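Local coordinates for UL18 protein (Human herpesvirus 5, PDB 3D2U), which binds the host inhibitory receptor LILRB1 as a viral MHC class I homologue and so modulates natural killer cell activity, at residues Gly213-Glu218 / Gly247-Gly252; Cys209-Phe214 / Cys265-Gly270. The protein carries 4 engineered substitutions. All blocks are in the same frame, centred on the assembly; numbering follows the deposited sequence.

Contact 1: Gly213-Glu218 / Gly247-Gly252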
loop_
_atom_site.group_PDB
_atom_site.type_symbol
_atom_site.label_atom_id
_atom_site.label_comp_id
_atom_site.label_asym_id
_atom_site.label_seq_id
_atom_site.Cartn_x
_atom_site.Cartn_y
_atom_site.Cartn_z
ATOM N N GLY A 213 18.707 5.479 -2.490
ATOM C CA GLY A 213 19.356 6.075 -1.334
ATOM C C GLY A 213 19.354 7.579 -1.137
ATOM O O GLY A 213 20.384 8.160 -0.799
ATOM N N PHE A 214 18.211 8.226 -1.307
ATOM C CA PHE A 214 18.180 9.658 -1.105
ATOM C C PHE A 214 17.507 10.002 0.200
ATOM O O PHE A 214 16.682 9.245 0.699
ATOM C CB PHE A 214 17.486 10.383 -2.278
ATOM C CG PHE A 214 16.088 9.890 -2.593
ATOM C CD1 PHE A 214 14.969 10.614 -2.186
ATOM C CD2 PHE A 214 15.895 8.738 -3.359
ATOM C CE1 PHE A 214 13.672 10.201 -2.554
ATOM C CE2 PHE A 214 14.616 8.318 -3.729
ATOM C CZ PHE A 214 13.499 9.052 -3.326
ATOM N N PHE A 215 17.895 11.159 0.731
ATOM C CA PHE A 215 17.380 11.726 1.962
ATOM C C PHE A 215 17.661 13.233 1.873
ATOM O O PHE A 215 18.765 13.638 1.539
ATOM C CB PHE A 215 18.137 11.149 3.168
ATOM C CG PHE A 215 17.794 11.818 4.453
ATOM C CD1 PHE A 215 16.544 11.617 5.037
ATOM C CD2 PHE A 215 18.691 12.690 5.059
ATOM C CE1 PHE A 215 16.190 12.277 6.208
ATOM C CE2 PHE A 215 18.343 13.359 6.238
ATOM C CZ PHE A 215 17.091 13.151 6.810
ATOM N N PRO A 216 16.652 14.095 2.127
ATOM C CA PRO A 216 15.274 13.822 2.548
ATOM C C PRO A 216 14.487 13.069 1.481
ATOM O O PRO A 216 14.957 12.873 0.361
ATOM C CB PRO A 216 14.700 15.227 2.772
ATOM C CG PRO A 216 15.901 16.038 3.096
ATOM C CD PRO A 216 16.899 15.538 2.097
ATOM N N GLY A 217 13.276 12.666 1.842
ATOM C CA GLY A 217 12.434 11.911 0.932
ATOM C C GLY A 217 11.770 12.611 -0.248
ATOM O O GLY A 217 11.373 11.929 -1.190
ATOM N N GLU A 218 11.629 13.934 -0.242
ATOM C CA GLU A 218 10.984 14.551 -1.393
ATOM C C GLU A 218 11.904 14.558 -2.600
ATOM O O GLU A 218 13.094 14.855 -2.494
ATOM C CB GLU A 218 10.473 15.965 -1.089
ATOM C CG GLU A 218 9.826 16.665 -2.319
ATOM C CD GLU A 218 8.724 15.846 -3.034
ATOM O OE1 GLU A 218 8.824 14.595 -3.130
ATOM O OE2 GLU A 218 7.760 16.472 -3.536
ATOM N N GLY A 247 17.655 4.719 6.667
ATOM C CA GLY A 247 17.051 6.033 6.731
ATOM C C GLY A 247 16.946 6.786 5.419
ATOM O O GLY A 247 16.657 7.988 5.423
ATOM N N THR A 248 17.201 6.124 4.295
ATOM C CA THR A 248 17.057 6.817 3.029
ATOM C C THR A 248 15.870 6.242 2.255
ATOM O O THR A 248 15.205 5.304 2.707
ATOM C CB THR A 248 18.342 6.758 2.172
ATOM O OG1 THR A 248 18.582 5.416 1.727
ATOM C CG2 THR A 248 19.533 7.261 2.980
ATOM N N PHE A 249 15.606 6.812 1.088
ATOM C CA PHE A 249 14.469 6.393 0.305
ATOM C C PHE A 249 14.752 5.876 -1.096
ATOM O O PHE A 249 15.869 5.972 -1.611
ATOM C CB PHE A 249 13.461 7.539 0.288
ATOM C CG PHE A 249 13.010 7.947 1.665
ATOM C CD1 PHE A 249 11.872 7.389 2.230
ATOM C CD2 PHE A 249 13.765 8.843 2.423
ATOM C CE1 PHE A 249 11.490 7.709 3.538
ATOM C CE2 PHE A 249 13.394 9.167 3.724
ATOM C CZ PHE A 249 12.254 8.599 4.282
ATOM N N HIS A 250 13.704 5.335 -1.704
ATOM C CA HIS A 250 13.784 4.718 -3.016
ATOM C C HIS A 250 12.530 4.989 -3.850
ATOM O O HIS A 250 11.423 4.960 -3.330
ATOM C CB HIS A 250 13.926 3.208 -2.791
ATOM C CG HIS A 250 13.862 2.383 -4.036
ATOM N ND1 HIS A 250 14.961 1.728 -4.548
ATOM C CD2 HIS A 250 12.829 2.085 -4.856
ATOM C CE1 HIS A 250 14.607 1.061 -5.631
ATOM N NE2 HIS A 250 13.319 1.260 -5.841
ATOM N N GLN A 251 12.698 5.248 -5.141
ATOM C CA GLN A 251 11.540 5.430 -6.000
ATOM C C GLN A 251 11.847 5.145 -7.465
ATOM O O GLN A 251 12.804 5.680 -8.035
ATOM C CB GLN A 251 10.916 6.827 -5.834
ATOM C CG GLN A 251 9.520 6.931 -6.483
ATOM C CD GLN A 251 8.725 8.150 -6.040
ATOM O OE1 GLN A 251 9.264 9.244 -5.905
ATOM N NE2 GLN A 251 7.428 7.968 -5.841
ATOM N N GLY A 252 11.043 4.264 -8.058
ATOM C CA GLY A 252 11.198 3.908 -9.461
ATOM C C GLY A 252 9.973 4.361 -10.245
ATOM O O GLY A 252 8.860 4.351 -9.715
HETATM O O HOH W 1 17.197 2.467 -2.782
#

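Contact 2: Cys209-Phe214 / Cys265-Gly270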
loop_
_atom_site.group_PDB
_atom_site.type_symbol
_atom_site.label_atom_id
_atom_site.label_comp_id
_atom_site.label_asym_id
_atom_site.label_seq_id
_atom_site.Cartn_x
_atom_site.Cartn_y
_atom_site.Cartn_z
ATOM N N CYS A 209 13.190 4.733 -14.845
ATOM C CA CYS A 209 14.168 5.583 -14.174
ATOM C C CYS A 209 13.934 5.471 -12.677
ATOM O O CYS A 209 12.861 5.834 -12.195
ATOM C CB CYS A 209 14.001 7.036 -14.593
ATOM S SG CYS A 209 15.324 8.130 -13.976
ATOM N N THR A 210 14.947 4.994 -11.954
ATOM C CA THR A 210 14.860 4.781 -10.501
ATOM C C THR A 210 15.917 5.541 -9.687
ATOM O O THR A 210 17.076 5.645 -10.096
ATOM C CB THR A 210 15.003 3.276 -10.172
ATOM O OG1 THR A 210 14.056 2.529 -10.941
ATOM C CG2 THR A 210 14.770 3.016 -8.696
ATOM N N SER A 211 15.501 6.072 -8.539
ATOM C CA SER A 211 16.392 6.808 -7.647
ATOM C C SER A 211 16.633 5.971 -6.386
ATOM O O SER A 211 15.692 5.444 -5.787
ATOM C CB SER A 211 15.785 8.174 -7.296
ATOM O OG SER A 211 15.802 9.035 -8.428
ATOM N N TYR A 212 17.899 5.858 -5.994
ATOM C CA TYR A 212 18.296 5.051 -4.843
ATOM C C TYR A 212 19.026 5.818 -3.737
ATOM O O TYR A 212 19.864 6.678 -4.012
ATOM C CB TYR A 212 19.227 3.909 -5.283
ATOM C CG TYR A 212 18.770 3.072 -6.464
ATOM C CD1 TYR A 212 18.880 3.549 -7.781
ATOM C CD2 TYR A 212 18.294 1.771 -6.270
ATOM C CE1 TYR A 212 18.531 2.747 -8.873
ATOM C CE2 TYR A 212 17.950 0.954 -7.360
ATOM C CZ TYR A 212 18.071 1.451 -8.655
ATOM O OH TYR A 212 17.739 0.658 -9.734
ATOM N N GLY A 213 18.707 5.479 -2.490
ATOM C CA GLY A 213 19.356 6.075 -1.334
ATOM C C GLY A 213 19.354 7.579 -1.137
ATOM O O GLY A 213 20.384 8.160 -0.799
ATOM N N PHE A 214 18.211 8.226 -1.307
ATOM C CA PHE A 214 18.180 9.658 -1.105
ATOM C C PHE A 214 17.507 10.002 0.200
ATOM O O PHE A 214 16.682 9.245 0.699
ATOM C CB PHE A 214 17.486 10.383 -2.278
ATOM C CG PHE A 214 16.088 9.890 -2.593
ATOM C CD1 PHE A 214 14.969 10.614 -2.186
ATOM C CD2 PHE A 214 15.895 8.738 -3.359
ATOM C CE1 PHE A 214 13.672 10.201 -2.554
ATOM C CE2 PHE A 214 14.616 8.318 -3.729
ATOM C CZ PHE A 214 13.499 9.052 -3.326
ATOM N N CYS A 265 16.005 11.140 -18.389
ATOM C CA CYS A 265 15.313 11.205 -17.117
ATOM C C CYS A 265 15.906 12.337 -16.292
ATOM O O CYS A 265 17.114 12.392 -16.098
ATOM C CB CYS A 265 15.454 9.888 -16.367
ATOM S SG CYS A 265 14.731 9.915 -14.701
ATOM N N ARG A 266 15.050 13.240 -15.824
ATOM C CA ARG A 266 15.479 14.376 -15.015
ATOM C C ARG A 266 15.088 14.102 -13.566
ATOM O O ARG A 266 13.928 13.802 -13.281
ATOM C CB ARG A 266 14.807 15.670 -15.520
ATOM C CG ARG A 266 15.168 16.947 -14.741
ATOM C CD ARG A 266 14.544 18.213 -15.376
ATOM N NE ARG A 266 15.078 18.483 -16.714
ATOM C CZ ARG A 266 14.450 19.198 -17.649
ATOM N NH1 ARG A 266 13.251 19.734 -17.410
ATOM N NH2 ARG A 266 15.017 19.367 -18.837
ATOM N N VAL A 267 16.055 14.182 -12.655
ATOM C CA VAL A 267 15.774 13.941 -11.242
ATOM C C VAL A 267 16.229 15.131 -10.401
ATOM O O VAL A 267 17.408 15.482 -10.385
ATOM C CB VAL A 267 16.479 12.655 -10.727
ATOM C CG1 VAL A 267 16.288 12.519 -9.206
ATOM C CG2 VAL A 267 15.912 11.429 -11.436
ATOM N N THR A 268 15.283 15.756 -9.714
ATOM C CA THR A 268 15.573 16.905 -8.863
ATOM C C THR A 268 15.371 16.513 -7.413
ATOM O O THR A 268 14.285 16.092 -7.029
ATOM C CB THR A 268 14.644 18.101 -9.200
ATOM O OG1 THR A 268 14.895 18.520 -10.545
ATOM C CG2 THR A 268 14.890 19.285 -8.259
ATOM N N HIS A 269 16.431 16.638 -6.624
ATOM C CA HIS A 269 16.397 16.323 -5.207
ATOM C C HIS A 269 17.046 17.524 -4.515
ATOM O O HIS A 269 18.240 17.753 -4.657
ATOM C CB HIS A 269 17.190 15.037 -4.932
ATOM C CG HIS A 269 17.213 14.646 -3.486
ATOM N ND1 HIS A 269 18.374 14.614 -2.746
ATOM C CD2 HIS A 269 16.214 14.327 -2.630
ATOM C CE1 HIS A 269 18.091 14.296 -1.495
ATOM N NE2 HIS A 269 16.786 14.118 -1.397
ATOM N N GLY A 270 16.263 18.307 -3.782
ATOM C CA GLY A 270 16.820 19.485 -3.131
ATOM C C GLY A 270 17.249 20.489 -4.191
ATOM O O GLY A 270 16.518 20.689 -5.161
#

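Contact 1: Gly213-Glu218 / Gly247-Gly252
Tight packing here centres on Phe214 and Phe249, an antiparallel hydrogen-bonded pair whose side chains share one face of the sheet. Phe249 N donates to Phe214 O at 2.7 Å, and Phe214 N returns a longer bond of 3.3 Å along a lone pair of Phe249 O. Gly213 also faces Phe249, making a G1 bulge; its positive phi (56°) suits glycine. The Phe214 ring stands in the crowded position between backbone N and carbonyl carbon (chi1 55°), which turns it back over the partner strand, so that Phe249 CB lies above its face, 4.0 Å from the centroid. The Phe249 ring takes Phe214 O in plane at its edge, CD2 3.4 Å away, and lies 3.7 Å from Gly217 CA through the same atom. Looser contacts follow where Phe215 CD1 approaches Phe249 CE2 at 4.2 Å. The chain then turns through a cis peptide before the solvent-exposed Pro216, and neither its ring nor Glu218 packs against 247-252. On the far side, water 1 bridges His250 ND1 and, weakly, Gly213 N, while His250 NE2 bonds the backbone of another protein chain. Leu241 of strand 237-243 packs against both Phe214 and Phe249, and strands 204-214 and 249-258 are neighbours in the four-stranded sheet.

Contact 2: Cys209-Phe214 / Cys265-Gly270
The disulfide pin of an immunoglobulin domain joins Cys209 on strand 204-214 to Cys265 on strand 262-268, so that the two sheets of the sandwich are tied covalently through their shared interior. Their SG atoms lie 2.0 Å apart with a chi3 of -86°, close to the relaxed right-angle twist of a disulfide. Both CB atoms point at the other strand, and with each SG anti to its backbone N the two sulfurs meet between strands whose axes approach to 8.5 Å at 27°. Val267, two residues on from Cys265, adds branched apolar bulk: its CG2 packs on Cys209 SG at 4.2 Å, and its CG1 lies 3.6 Å from Ser211 OG. Ser211 is small enough to face this filled interior, though its buried hydroxyl finds no polar partner in the model. Further along, His269 extends with CG anti to N and presents one ring face to Phe214. Phe214 CB sits over that face, 4.0 Å from the centroid, and the phenyl edge leans toward it in an offset edge-to-face pair, planes at 70°. Histidine suits this buried place because it is both flat and polar: NE2 bonds Pro216 O and ND1 pairs with His190 ND1, which fix the rotation of the imidazole. Ile219 and Val193 close around Ser211 and Val267. An inter-sheet disulfide followed by the Cys-x-Val-x-His pattern is the signature of C1-set immunoglobulin domains, such as the membrane-proximal domain of MHC class I heavy chains.

Both contacts start from strand 204-214 and share Gly213 and Phe214; contact 1 uses the backbone and ring face of Phe214, contact 2 its CB and ring edge. Contact 1 lies within one sheet, linking neighbouring strands through backbone hydrogen bonds, and is only partly buried, with its outer side reaching water and another protein chain. Contact 2 spans the sandwich between sheets, is wholly buried, and relies on a covalent bond and apolar and aromatic packing. Two polar links join them: Gln251 O lies 2.8 Å from Ser211 N, a probable hydrogen bond that continues the sheet pairing, and His269 NE2 reaches Pro216 O, tying the loop after the bulge to the turn that follows strand 262-268.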